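Pantothenate kinase (PDB 3TQC) catalyses the ATP-dependent phosphorylation of (R)-pantothenate to (R)-4'-phosphopantothenate, the first step of coenzyme A biosynthesis. Local coordinates at residues F232-A237 against P296-A301; G211-K214 against L219-F222; L65-V70 against P120-V125; L205-T210 against D225-S230. One frame throughout, in Å; residues are numbered along the deposited sequence.

Contact 1 (F232-A237 against P296-A301)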
loop_
_atom_site.group_PDB
_atom_site.type_symbol
_atom_site.label_atom_id
_atom_site.label_comp_id
_atom_site.label_asym_id
_atom_site.label_seq_id
_atom_site.Cartn_x
_atom_site.Cartn_y
_atom_site.Cartn_z
ATOM N N PHE B 232 7.529 -10.675 -4.133
ATOM C CA PHE B 232 7.062 -11.153 -5.418
ATOM C C PHE B 232 8.111 -12.146 -5.905
ATOM O O PHE B 232 9.285 -11.817 -5.932
ATOM C CB PHE B 232 6.869 -10.007 -6.399
ATOM C CG PHE B 232 6.271 -10.418 -7.726
ATOM C CD1 PHE B 232 4.934 -10.196 -7.997
ATOM C CD2 PHE B 232 7.062 -10.987 -8.711
ATOM C CE1 PHE B 232 4.392 -10.550 -9.212
ATOM C CE2 PHE B 232 6.532 -11.342 -9.923
ATOM C CZ PHE B 232 5.181 -11.128 -10.172
ATOM N N VAL B 233 7.686 -13.365 -6.233
ATOM C CA VAL B 233 8.591 -14.364 -6.804
ATOM C C VAL B 233 8.470 -14.293 -8.337
ATOM O O VAL B 233 7.368 -14.392 -8.879
ATOM C CB VAL B 233 8.271 -15.767 -6.279
ATOM C CG1 VAL B 233 9.244 -16.794 -6.874
ATOM C CG2 VAL B 233 8.304 -15.760 -4.728
ATOM N N ASP B 234 9.600 -14.106 -9.013
ATOM C CA ASP B 234 9.641 -13.755 -10.436
ATOM C C ASP B 234 10.544 -14.725 -11.173
ATOM O O ASP B 234 11.515 -15.238 -10.622
ATOM C CB ASP B 234 10.182 -12.319 -10.601
ATOM C CG ASP B 234 10.051 -11.771 -12.038
ATOM O OD1 ASP B 234 8.992 -11.932 -12.697
ATOM O OD2 ASP B 234 11.018 -11.130 -12.506
ATOM N N ALA B 235 10.232 -14.958 -12.428
ATOM C CA ALA B 235 11.096 -15.736 -13.289
ATOM C C ALA B 235 10.612 -15.518 -14.704
ATOM O O ALA B 235 9.499 -15.019 -14.913
ATOM C CB ALA B 235 11.059 -17.218 -12.918
ATOM N N GLN B 236 11.452 -15.863 -15.675
ATOM C CA GLN B 236 11.054 -15.750 -17.065
ATOM C C GLN B 236 9.815 -16.601 -17.296
ATOM O O GLN B 236 9.699 -17.687 -16.740
ATOM C CB GLN B 236 12.183 -16.169 -18.007
ATOM C CG GLN B 236 13.332 -15.152 -18.085
ATOM C CD GLN B 236 14.023 -15.131 -19.449
ATOM O OE1 GLN B 236 15.256 -15.234 -19.548
ATOM N NE2 GLN B 236 13.228 -15.009 -20.513
ATOM N N ALA B 237 8.879 -16.066 -18.076
ATOM C CA ALA B 237 7.672 -16.782 -18.490
ATOM C C ALA B 237 7.970 -18.183 -19.060
ATOM O O ALA B 237 7.310 -19.143 -18.682
ATOM C CB ALA B 237 6.871 -15.939 -19.516
ATOM N N PRO B 296 1.938 -7.025 -13.973
ATOM C CA PRO B 296 1.790 -5.584 -13.916
ATOM C C PRO B 296 1.914 -4.983 -12.520
ATOM O O PRO B 296 2.210 -3.810 -12.395
ATOM C CB PRO B 296 0.379 -5.369 -14.453
ATOM C CG PRO B 296 0.198 -6.477 -15.398
ATOM C CD PRO B 296 0.853 -7.643 -14.760
ATOM N N TYR B 297 1.669 -5.776 -11.485
ATOM C CA TYR B 297 1.728 -5.274 -10.119
ATOM C C TYR B 297 3.014 -5.694 -9.415
ATOM O O TYR B 297 3.186 -5.411 -8.241
ATOM C CB TYR B 297 0.476 -5.711 -9.344
ATOM C CG TYR B 297 -0.769 -5.143 -9.957
ATOM C CD1 TYR B 297 -1.134 -3.828 -9.720
ATOM C CD2 TYR B 297 -1.562 -5.903 -10.828
ATOM C CE1 TYR B 297 -2.278 -3.274 -10.313
ATOM C CE2 TYR B 297 -2.704 -5.361 -11.422
ATOM C CZ TYR B 297 -3.052 -4.049 -11.160
ATOM O OH TYR B 297 -4.178 -3.500 -11.741
ATOM N N LYS B 298 3.942 -6.302 -10.152
ATOM C CA LYS B 298 5.196 -6.789 -9.569
ATOM C C LYS B 298 5.915 -5.700 -8.759
ATOM O O LYS B 298 6.450 -5.945 -7.658
ATOM C CB LYS B 298 6.128 -7.313 -10.678
ATOM C CG LYS B 298 7.451 -7.864 -10.172
ATOM C CD LYS B 298 8.417 -8.280 -11.289
ATOM C CE LYS B 298 8.955 -7.072 -12.043
ATOM N NZ LYS B 298 10.277 -7.349 -12.607
ATOM N N ASN B 299 5.936 -4.495 -9.313
ATOM C CA ASN B 299 6.708 -3.423 -8.717
ATOM C C ASN B 299 6.040 -2.844 -7.480
ATOM O O ASN B 299 6.565 -1.916 -6.878
ATOM C CB ASN B 299 7.030 -2.353 -9.761
ATOM C CG ASN B 299 7.998 -2.866 -10.829
ATOM O OD1 ASN B 299 8.716 -3.849 -10.611
ATOM N ND2 ASN B 299 8.019 -2.212 -11.985
ATOM N N ARG B 300 4.896 -3.389 -7.081
ATOM C CA ARG B 300 4.299 -2.977 -5.809
ATOM C C ARG B 300 4.930 -3.706 -4.622
ATOM O O ARG B 300 4.726 -3.311 -3.508
ATOM C CB ARG B 300 2.790 -3.198 -5.794
ATOM C CG ARG B 300 2.026 -2.414 -6.825
ATOM C CD ARG B 300 0.545 -2.426 -6.493
ATOM N NE ARG B 300 0.303 -1.803 -5.190
ATOM C CZ ARG B 300 -0.576 -2.224 -4.284
ATOM N NH1 ARG B 300 -1.348 -3.282 -4.513
ATOM N NH2 ARG B 300 -0.669 -1.570 -3.121
ATOM N N ALA B 301 5.669 -4.777 -4.886
ATOM C CA ALA B 301 6.280 -5.605 -3.864
ATOM C C ALA B 301 7.438 -4.906 -3.216
ATOM O O ALA B 301 8.144 -4.135 -3.861
ATOM C CB ALA B 301 6.766 -6.914 -4.471
#

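Contact 2 (G211-K214 against L219-F222)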
loop_
_atom_site.group_PDB
_atom_site.type_symbol
_atom_site.label_atom_id
_atom_site.label_comp_id
_atom_site.label_asym_id
_atom_site.label_seq_id
_atom_site.Cartn_x
_atom_site.Cartn_y
_atom_site.Cartn_z
ATOM N N GLY B 211 -9.267 -3.948 -6.442
ATOM C CA GLY B 211 -10.635 -4.408 -6.650
ATOM C C GLY B 211 -11.267 -3.735 -7.858
ATOM O O GLY B 211 -10.740 -2.746 -8.388
ATOM N N VAL B 212 -12.401 -4.267 -8.298
ATOM C CA VAL B 212 -13.141 -3.668 -9.401
ATOM C C VAL B 212 -14.059 -2.564 -8.847
ATOM O O VAL B 212 -14.611 -2.702 -7.750
ATOM C CB VAL B 212 -13.953 -4.739 -10.165
ATOM C CG1 VAL B 212 -13.067 -5.934 -10.495
ATOM C CG2 VAL B 212 -15.158 -5.192 -9.356
ATOM N N ARG B 213 -14.210 -1.468 -9.584
ATOM C CA ARG B 213 -15.128 -0.403 -9.161
ATOM C C ARG B 213 -16.518 -0.746 -9.698
ATOM O O ARG B 213 -16.822 -0.431 -10.840
ATOM C CB ARG B 213 -14.711 0.991 -9.689
ATOM C CG ARG B 213 -13.214 1.353 -9.658
ATOM C CD ARG B 213 -12.719 1.906 -8.324
ATOM N NE ARG B 213 -13.308 3.186 -7.899
ATOM C CZ ARG B 213 -12.880 4.405 -8.244
ATOM N NH1 ARG B 213 -11.862 4.574 -9.077
ATOM N NH2 ARG B 213 -13.497 5.480 -7.766
ATOM N N LYS B 214 -17.361 -1.406 -8.902
ATOM C CA LYS B 214 -18.753 -1.614 -9.318
ATOM C C LYS B 214 -19.347 -0.250 -9.646
ATOM O O LYS B 214 -19.846 -0.036 -10.749
ATOM C CB LYS B 214 -19.587 -2.303 -8.234
ATOM C CG LYS B 214 -19.320 -3.803 -8.074
ATOM C CD LYS B 214 -20.500 -4.502 -7.371
ATOM C CE LYS B 214 -20.066 -5.753 -6.601
ATOM N NZ LYS B 214 -21.224 -6.385 -5.889
ATOM N N LEU B 219 -16.763 2.026 -1.743
ATOM C CA LEU B 219 -15.545 2.044 -0.917
ATOM C C LEU B 219 -14.520 1.035 -1.423
ATOM O O LEU B 219 -14.863 -0.115 -1.727
ATOM C CB LEU B 219 -15.866 1.785 0.565
ATOM C CG LEU B 219 -16.135 3.067 1.369
ATOM C CD1 LEU B 219 -17.020 2.852 2.596
ATOM C CD2 LEU B 219 -14.798 3.677 1.765
ATOM N N GLN B 220 -13.268 1.480 -1.524
ATOM C CA GLN B 220 -12.213 0.673 -2.106
ATOM C C GLN B 220 -11.091 0.461 -1.109
ATOM O O GLN B 220 -10.480 1.411 -0.622
ATOM C CB GLN B 220 -11.651 1.322 -3.384
ATOM C CG GLN B 220 -12.640 1.427 -4.577
ATOM C CD GLN B 220 -13.191 0.074 -5.041
ATOM O OE1 GLN B 220 -12.445 -0.895 -5.217
ATOM N NE2 GLN B 220 -14.500 0.007 -5.231
ATOM N N VAL B 221 -10.846 -0.808 -0.818
ATOM C CA VAL B 221 -9.658 -1.260 -0.108
ATOM C C VAL B 221 -9.066 -2.421 -0.910
ATOM O O VAL B 221 -9.784 -3.179 -1.558
ATOM C CB VAL B 221 -9.975 -1.741 1.338
ATOM C CG1 VAL B 221 -11.166 -2.703 1.341
ATOM C CG2 VAL B 221 -8.777 -2.427 1.944
ATOM N N PHE B 222 -7.750 -2.524 -0.864
ATOM C CA PHE B 222 -7.014 -3.572 -1.544
ATOM C C PHE B 222 -6.470 -4.543 -0.524
ATOM O O PHE B 222 -6.321 -4.193 0.642
ATOM C CB PHE B 222 -5.844 -2.965 -2.309
ATOM C CG PHE B 222 -6.211 -1.753 -3.100
ATOM C CD1 PHE B 222 -7.397 -1.713 -3.811
ATOM C CD2 PHE B 222 -5.370 -0.659 -3.152
ATOM C CE1 PHE B 222 -7.736 -0.608 -4.541
ATOM C CE2 PHE B 222 -5.714 0.446 -3.896
ATOM C CZ PHE B 222 -6.901 0.465 -4.585
#

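Contact 3 (L65-V70 against P120-V125)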
loop_
_atom_site.group_PDB
_atom_site.type_symbol
_atom_site.label_atom_id
_atom_site.label_comp_id
_atom_site.label_asym_id
_atom_site.label_seq_id
_atom_site.Cartn_x
_atom_site.Cartn_y
_atom_site.Cartn_z
ATOM N N LEU B 65 15.965 -11.306 7.739
ATOM C CA LEU B 65 15.661 -9.948 7.285
ATOM C C LEU B 65 14.227 -9.633 7.662
ATOM O O LEU B 65 13.952 -8.635 8.292
ATOM C CB LEU B 65 15.869 -9.792 5.774
ATOM C CG LEU B 65 15.427 -8.444 5.160
ATOM C CD1 LEU B 65 16.351 -7.327 5.581
ATOM C CD2 LEU B 65 15.348 -8.509 3.653
ATOM N N LEU B 66 13.319 -10.529 7.313
ATOM C CA LEU B 66 11.915 -10.352 7.646
ATOM C C LEU B 66 11.688 -10.249 9.147
ATOM O O LEU B 66 10.837 -9.492 9.588
ATOM C CB LEU B 66 11.094 -11.501 7.079
ATOM C CG LEU B 66 11.085 -11.548 5.565
ATOM C CD1 LEU B 66 10.320 -12.762 5.072
ATOM C CD2 LEU B 66 10.457 -10.240 5.089
ATOM N N SER B 67 12.441 -11.011 9.931
ATOM C CA SER B 67 12.313 -10.931 11.373
ATOM C C SER B 67 12.544 -9.492 11.821
ATOM O O SER B 67 11.836 -9.015 12.679
ATOM C CB SER B 67 13.265 -11.898 12.093
ATOM O OG SER B 67 13.019 -11.930 13.489
ATOM N N PHE B 68 13.507 -8.794 11.219
ATOM C CA PHE B 68 13.748 -7.386 11.591
ATOM C C PHE B 68 12.469 -6.573 11.462
ATOM O O PHE B 68 12.144 -5.767 12.339
ATOM C CB PHE B 68 14.824 -6.719 10.738
ATOM C CG PHE B 68 16.227 -7.073 11.121
ATOM C CD1 PHE B 68 16.798 -6.536 12.243
ATOM C CD2 PHE B 68 16.979 -7.931 10.329
ATOM C CE1 PHE B 68 18.100 -6.870 12.597
ATOM C CE2 PHE B 68 18.262 -8.252 10.662
ATOM C CZ PHE B 68 18.828 -7.727 11.799
ATOM N N TYR B 69 11.754 -6.781 10.363
ATOM C CA TYR B 69 10.531 -6.023 10.102
ATOM C C TYR B 69 9.448 -6.368 11.097
ATOM O O TYR B 69 8.780 -5.484 11.603
ATOM C CB TYR B 69 10.003 -6.256 8.678
ATOM C CG TYR B 69 10.744 -5.473 7.633
ATOM C CD1 TYR B 69 10.171 -4.366 7.031
ATOM C CD2 TYR B 69 12.030 -5.842 7.241
ATOM C CE1 TYR B 69 10.864 -3.635 6.062
ATOM C CE2 TYR B 69 12.724 -5.123 6.273
ATOM C CZ TYR B 69 12.140 -4.012 5.700
ATOM O OH TYR B 69 12.832 -3.289 4.746
ATOM N N VAL B 70 9.267 -7.650 11.381
ATOM C CA VAL B 70 8.222 -8.054 12.306
ATOM C C VAL B 70 8.516 -7.534 13.710
ATOM O O VAL B 70 7.629 -6.981 14.352
ATOM C CB VAL B 70 8.034 -9.561 12.335
ATOM C CG1 VAL B 70 7.000 -9.950 13.353
ATOM C CG2 VAL B 70 7.663 -10.050 10.960
ATOM N N PRO B 120 11.966 -16.324 18.773
ATOM C CA PRO B 120 11.038 -16.328 19.893
ATOM C C PRO B 120 10.125 -15.104 19.986
ATOM O O PRO B 120 9.163 -15.144 20.740
ATOM C CB PRO B 120 11.968 -16.437 21.123
ATOM C CG PRO B 120 13.250 -15.884 20.682
ATOM C CD PRO B 120 13.373 -16.266 19.230
ATOM N N ASP B 121 10.405 -14.030 19.252
ATOM C CA ASP B 121 9.459 -12.906 19.189
ATOM C C ASP B 121 8.262 -13.203 18.307
ATOM O O ASP B 121 7.278 -12.484 18.369
ATOM C CB ASP B 121 10.122 -11.610 18.698
ATOM C CG ASP B 121 10.976 -10.943 19.773
ATOM O OD1 ASP B 121 10.895 -11.358 20.948
ATOM O OD2 ASP B 121 11.734 -10.006 19.437
ATOM N N HIS B 122 8.344 -14.232 17.474
ATOM C CA HIS B 122 7.242 -14.541 16.589
ATOM C C HIS B 122 7.185 -15.999 16.167
ATOM O O HIS B 122 7.236 -16.316 14.993
ATOM C CB HIS B 122 7.244 -13.591 15.394
ATOM C CG HIS B 122 8.557 -13.467 14.703
ATOM N ND1 HIS B 122 9.077 -14.464 13.903
ATOM C CD2 HIS B 122 9.441 -12.443 14.653
ATOM C CE1 HIS B 122 10.235 -14.063 13.408
ATOM N NE2 HIS B 122 10.480 -12.843 13.849
ATOM N N PRO B 123 7.038 -16.904 17.146
ATOM C CA PRO B 123 7.039 -18.333 16.853
ATOM C C PRO B 123 5.769 -18.811 16.165
ATOM O O PRO B 123 5.771 -19.901 15.596
ATOM C CB PRO B 123 7.129 -18.960 18.245
ATOM C CG PRO B 123 6.370 -18.026 19.098
ATOM C CD PRO B 123 6.674 -16.650 18.553
ATOM N N ASN B 124 4.696 -18.021 16.234
ATOM C CA ASN B 124 3.409 -18.443 15.688
ATOM C C ASN B 124 3.212 -17.877 14.303
ATOM O O ASN B 124 2.970 -16.684 14.135
ATOM C CB ASN B 124 2.269 -18.047 16.617
ATOM C CG ASN B 124 2.325 -18.795 17.926
ATOM O OD1 ASN B 124 2.690 -19.967 17.953
ATOM N ND2 ASN B 124 1.972 -18.124 19.023
ATOM N N VAL B 125 3.362 -18.740 13.305
ATOM C CA VAL B 125 3.343 -18.288 11.928
ATOM C C VAL B 125 2.349 -19.093 11.132
ATOM O O VAL B 125 2.393 -20.316 11.159
ATOM C CB VAL B 125 4.741 -18.381 11.303
ATOM C CG1 VAL B 125 4.768 -17.688 9.927
ATOM C CG2 VAL B 125 5.754 -17.742 12.248
#

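Contact 4 (L205-T210 against D225-S230)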
loop_
_atom_site.group_PDB
_atom_site.type_symbol
_atom_site.label_atom_id
_atom_site.label_comp_id
_atom_site.label_asym_id
_atom_site.label_seq_id
_atom_site.Cartn_x
_atom_site.Cartn_y
_atom_site.Cartn_z
ATOM N N LEU B 205 -1.939 -15.523 -6.249
ATOM C CA LEU B 205 -1.783 -14.780 -7.505
ATOM C C LEU B 205 -2.096 -13.278 -7.381
ATOM O O LEU B 205 -1.430 -12.446 -7.996
ATOM C CB LEU B 205 -2.737 -15.364 -8.575
ATOM C CG LEU B 205 -2.709 -16.873 -8.839
ATOM C CD1 LEU B 205 -3.670 -17.263 -9.955
ATOM C CD2 LEU B 205 -1.289 -17.323 -9.187
ATOM N N ASN B 206 -3.112 -12.953 -6.590
ATOM C CA ASN B 206 -3.851 -11.699 -6.752
ATOM C C ASN B 206 -3.635 -10.666 -5.669
ATOM O O ASN B 206 -4.383 -9.699 -5.599
ATOM C CB ASN B 206 -5.346 -12.006 -6.816
ATOM C CG ASN B 206 -5.847 -12.774 -5.582
ATOM O OD1 ASN B 206 -5.077 -13.460 -4.921
ATOM N ND2 ASN B 206 -7.142 -12.677 -5.298
ATOM N N ILE B 207 -2.642 -10.865 -4.810
ATOM C CA ILE B 207 -2.573 -10.073 -3.581
ATOM C C ILE B 207 -2.115 -8.640 -3.792
ATOM O O ILE B 207 -2.271 -7.814 -2.894
ATOM C CB ILE B 207 -1.682 -10.709 -2.521
ATOM C CG1 ILE B 207 -0.268 -10.927 -3.061
ATOM C CG2 ILE B 207 -2.315 -11.983 -2.037
ATOM C CD1 ILE B 207 0.780 -11.038 -1.962
ATOM N N LEU B 208 -1.528 -8.361 -4.954
ATOM C CA LEU B 208 -1.030 -7.036 -5.285
ATOM C C LEU B 208 -2.002 -6.259 -6.187
ATOM O O LEU B 208 -1.745 -5.114 -6.552
ATOM C CB LEU B 208 0.325 -7.162 -5.969
ATOM C CG LEU B 208 1.356 -7.886 -5.117
ATOM C CD1 LEU B 208 2.724 -7.907 -5.758
ATOM C CD2 LEU B 208 1.414 -7.242 -3.742
ATOM N N GLN B 209 -3.113 -6.893 -6.532
ATOM C CA GLN B 209 -4.094 -6.290 -7.407
ATOM C C GLN B 209 -5.008 -5.343 -6.658
ATOM O O GLN B 209 -4.944 -5.229 -5.435
ATOM C CB GLN B 209 -4.932 -7.379 -8.060
ATOM C CG GLN B 209 -4.142 -8.317 -8.940
ATOM C CD GLN B 209 -4.977 -9.500 -9.408
ATOM O OE1 GLN B 209 -6.197 -9.534 -9.205
ATOM N NE2 GLN B 209 -4.329 -10.464 -10.038
ATOM N N THR B 210 -5.866 -4.670 -7.409
ATOM C CA THR B 210 -6.895 -3.819 -6.850
ATOM C C THR B 210 -8.245 -4.439 -7.133
ATOM O O THR B 210 -8.364 -5.330 -7.978
ATOM C CB THR B 210 -6.856 -2.440 -7.504
ATOM O OG1 THR B 210 -6.894 -2.603 -8.921
ATOM C CG2 THR B 210 -5.587 -1.696 -7.115
ATOM N N ASP B 225 -3.743 -3.340 1.579
ATOM C CA ASP B 225 -4.029 -2.504 2.736
ATOM C C ASP B 225 -4.094 -3.305 4.037
ATOM O O ASP B 225 -4.100 -2.718 5.123
ATOM C CB ASP B 225 -5.300 -1.695 2.518
ATOM C CG ASP B 225 -5.180 -0.734 1.336
ATOM O OD1 ASP B 225 -6.067 -0.727 0.471
ATOM O OD2 ASP B 225 -4.192 0.011 1.264
ATOM N N PHE B 226 -4.079 -4.634 3.932
ATOM C CA PHE B 226 -4.089 -5.501 5.102
ATOM C C PHE B 226 -2.803 -6.251 5.331
ATOM O O PHE B 226 -2.707 -7.073 6.264
ATOM C CB PHE B 226 -5.243 -6.472 5.015
ATOM C CG PHE B 226 -6.549 -5.810 5.091
ATOM C CD1 PHE B 226 -7.313 -5.631 3.962
ATOM C CD2 PHE B 226 -6.996 -5.303 6.294
ATOM C CE1 PHE B 226 -8.529 -4.989 4.036
ATOM C CE2 PHE B 226 -8.192 -4.656 6.378
ATOM C CZ PHE B 226 -8.971 -4.500 5.243
ATOM N N PHE B 227 -1.791 -5.970 4.535
ATOM C CA PHE B 227 -0.494 -6.549 4.819
ATOM C C PHE B 227 0.590 -5.507 4.959
ATOM O O PHE B 227 0.426 -4.350 4.581
ATOM C CB PHE B 227 -0.137 -7.704 3.845
ATOM C CG PHE B 227 0.041 -7.319 2.403
ATOM C CD1 PHE B 227 0.961 -6.354 2.013
ATOM C CD2 PHE B 227 -0.647 -8.002 1.418
ATOM C CE1 PHE B 227 1.172 -6.051 0.644
ATOM C CE2 PHE B 227 -0.464 -7.698 0.057
ATOM C CZ PHE B 227 0.450 -6.726 -0.326
ATOM N N ASP B 228 1.703 -5.944 5.530
ATOM C CA ASP B 228 2.776 -5.058 5.932
ATOM C C ASP B 228 3.987 -5.093 5.001
ATOM O O ASP B 228 4.753 -4.138 4.913
ATOM C CB ASP B 228 3.190 -5.473 7.339
ATOM C CG ASP B 228 2.051 -5.359 8.310
ATOM O OD1 ASP B 228 1.844 -4.223 8.780
ATOM O OD2 ASP B 228 1.357 -6.370 8.579
ATOM N N PHE B 229 4.150 -6.208 4.311
ATOM C CA PHE B 229 5.330 -6.468 3.519
ATOM C C PHE B 229 4.931 -7.463 2.455
ATOM O O PHE B 229 4.128 -8.352 2.717
ATOM C CB PHE B 229 6.384 -7.077 4.421
ATOM C CG PHE B 229 7.746 -7.146 3.815
ATOM C CD1 PHE B 229 8.710 -6.214 4.146
ATOM C CD2 PHE B 229 8.080 -8.170 2.947
ATOM C CE1 PHE B 229 9.995 -6.288 3.584
ATOM C CE2 PHE B 229 9.343 -8.249 2.386
ATOM C CZ PHE B 229 10.297 -7.315 2.700
ATOM N N SER B 230 5.485 -7.341 1.264
ATOM C CA SER B 230 5.192 -8.316 0.221
ATOM C C SER B 230 6.432 -8.720 -0.525
ATOM O O SER B 230 7.320 -7.899 -0.760
ATOM C CB SER B 230 4.175 -7.758 -0.763
ATOM O OG SER B 230 4.639 -6.534 -1.266
#

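Contact 1 (F232-A237 against P296-A301)
K298 lays its aliphatic chain across the F232 ring, the two side chains running at about a right angle. The touching atom is CG: K298 CG stands 3.6 Å from the centroid of the F232 ring, 16° off the ring normal, a CH-pi contact made over the face but displaced toward the rim. With CG anti to the backbone N (chi1 -179°), the lysine chain leaves its 3-10 turn extended over the ring, then bends at chi3 to bring the ammonium round to D234. That pairing is a long salt bridge, K298 NZ to D234 OD2 at 3.9 Å; D234 also rests its carboxylate carbon against K298 CD. Nearer the backbone, F232 CB meets A301 CB at 3.6 Å, where the 3-10 segment gives way to the chain leading into strand 303-307. F232 and D234 lie on strand 229-234 of the central sheet, backbone-paired with strand 303-307, and their side chains, like that of K298, also touch I304 there. The contact thus fastens the turn between helix 271-294 and strand 303-307 to a core strand, with F232 beside the P-loop glycine G99.

Contact 2 (G211-K214 against L219-F222)
G211 and F222 bring their CA atoms to 6.3 Å, the nearest approach of two irregular chain segments that run in opposite senses as the two limbs of a loop, without backbone hydrogen bonds between them. Q220 does most of the bridging. Its CG lies anti to the carbonyl carbon (chi1 -65°) and the chain bends at chi2, which folds the amide back over the opposite limb. There the amide sits beside carbonyl oxygens at van der Waals range: Q220 NE2 is 3.7 Å from V212 O, too far for a hydrogen bond, and Q220 OE1 is 4.0 Å from G211 O. What fixes the amide nitrogen is instead a hydrogen bond to Q218 OE1, just before this limb. R213 crosses Q220 at a slant, its aliphatic part touching, with R213 CD 3.8 Å from Q220 CG; the guanidinium and amide planes are turned 49° from each other, so the groups do not stack. The guanidinium gives its NH2 to L216 O in the intervening residues, which ties the arginine to its own loop. At the other end the F222 ring approaches the backbone of G211, with F222 CD1 3.9 Å from G211 N, and also packs on T210. This long loop, between strand 199-203 and strand 229-234, projects well beyond the central sheet and packs on the second subunit, where R213 lies against E292 of helix 271-294, Q220 against Y297 just past that helix, and F222 against T210 of the partner's corresponding loop.

Contact 3 (L65-V70 against P120-V125)
H122 and S67 make the polar part of this contact, a single short hydrogen bond between side chains: S67 OG lies 2.7 Å from H122 NE2. The hydroxyl meets the imidazole at its edge, near the ring plane. A chi1 of -173° turns the serine oxygen toward the imidazole, and S67 CB follows at the same edge, 3.4 Å from H122 NE2. The other ring nitrogen, H122 ND1, makes a weak hydrogen bond to L116 O, at the end of helix 105-116. Both ring nitrogens therefore have partners, and the two bonds together limit rotation of this buried imidazole.

In chain terms, the long helix 52-84 is here packed onto the P-loop kinase core. H122 belongs to the connection from helix 105-116, the helix that follows the P-loop, to strand 125-129 at one margin of the parallel part of the sheet, so the contact joins the return leg of a beta-alpha-beta crossover to a helix outside it.

The apolar part falls to V70, one turn further along the helix from S67. V70 CG1 reaches H122 CD2 at 3.7 Å, coming in obliquely to the ring, and V70 CB is 4.0 Å from the same carbon. A chi1 of 50° sets the imidazole between the backbone N and the carbonyl carbon of H122, directing it off the loop toward the helix. I199 of strand 199-203 packs against both V70 and H122, while L65, F68 and Y69 of the helix pack on residues of the second subunit.

Contact 4 (L205-T210 against D225-S230)
F227 pushes the rim of its ring into the turn that carries I207 and L208, and this is where the packing is tight. L208 CD2 comes to 3.6 Å from F227 CZ, meeting the ring at its edge and near its plane rather than over a face. The carbonyl oxygen I207 O takes up the same rim, 3.5 Å from F227 CE2, so a peptide oxygen and a methyl share adjoining edge positions. I207 adds its CD1, 4.1 Å from F227 CE2. Both side chains cross the phenylalanine at about a right angle. The ring is presented this way because its chi1 of 65° places CG between the backbone N and the carbonyl carbon, turning it inward from the chain just before strand 229-234. On the other side, the type I turn from N206 to Q209, closed by the bond from Q209 N to N206 O, puts I207 and L208 at its two central positions.

The contact is looser toward the strand. S230 only grazes L208, with S230 CB 4.1 Å from L208 CD2, and its hydroxyl is engaged by Q302 OE1. F227 itself is partly exposed, as are D225 and D228; D228 forms a salt bridge to K168, and D225 one to R300 of the second subunit.

L208 O accepts a hydrogen bond from NH1 of R300 in the same chain. The join is mostly apolar, with I207 O at the ring edge, where the slightly positive C-H groups of the phenylalanine probably suit it. Without a salt bridge or hydrogen bond between these segments, the turn probably rests against the chain entering the strand by packing, helped by that edge-on oxygen.

In the fold
Contacts 1 and 4 share strand 229-234 and have centres about 12 Å apart; they touch directly, F232 CD1 lying 3.9 Å from L208 CD1. Both come near the nucleotide site: the side chain of F232 is about 10 Å from the bound ADP, and that of I207 about 11 Å from it. Contact 2 lies farther out on the same loop whose ends contact 4 brings together, about 13 Å away between centres, and T210 CG2 packs on F222 CE1 at 3.5 Å. Contact 3 is more distant, its centre about 19 Å from that of contact 4, yet L66 CD2 and F229 CE2 meet at 3.5 Å. All four have residues touching the second subunit.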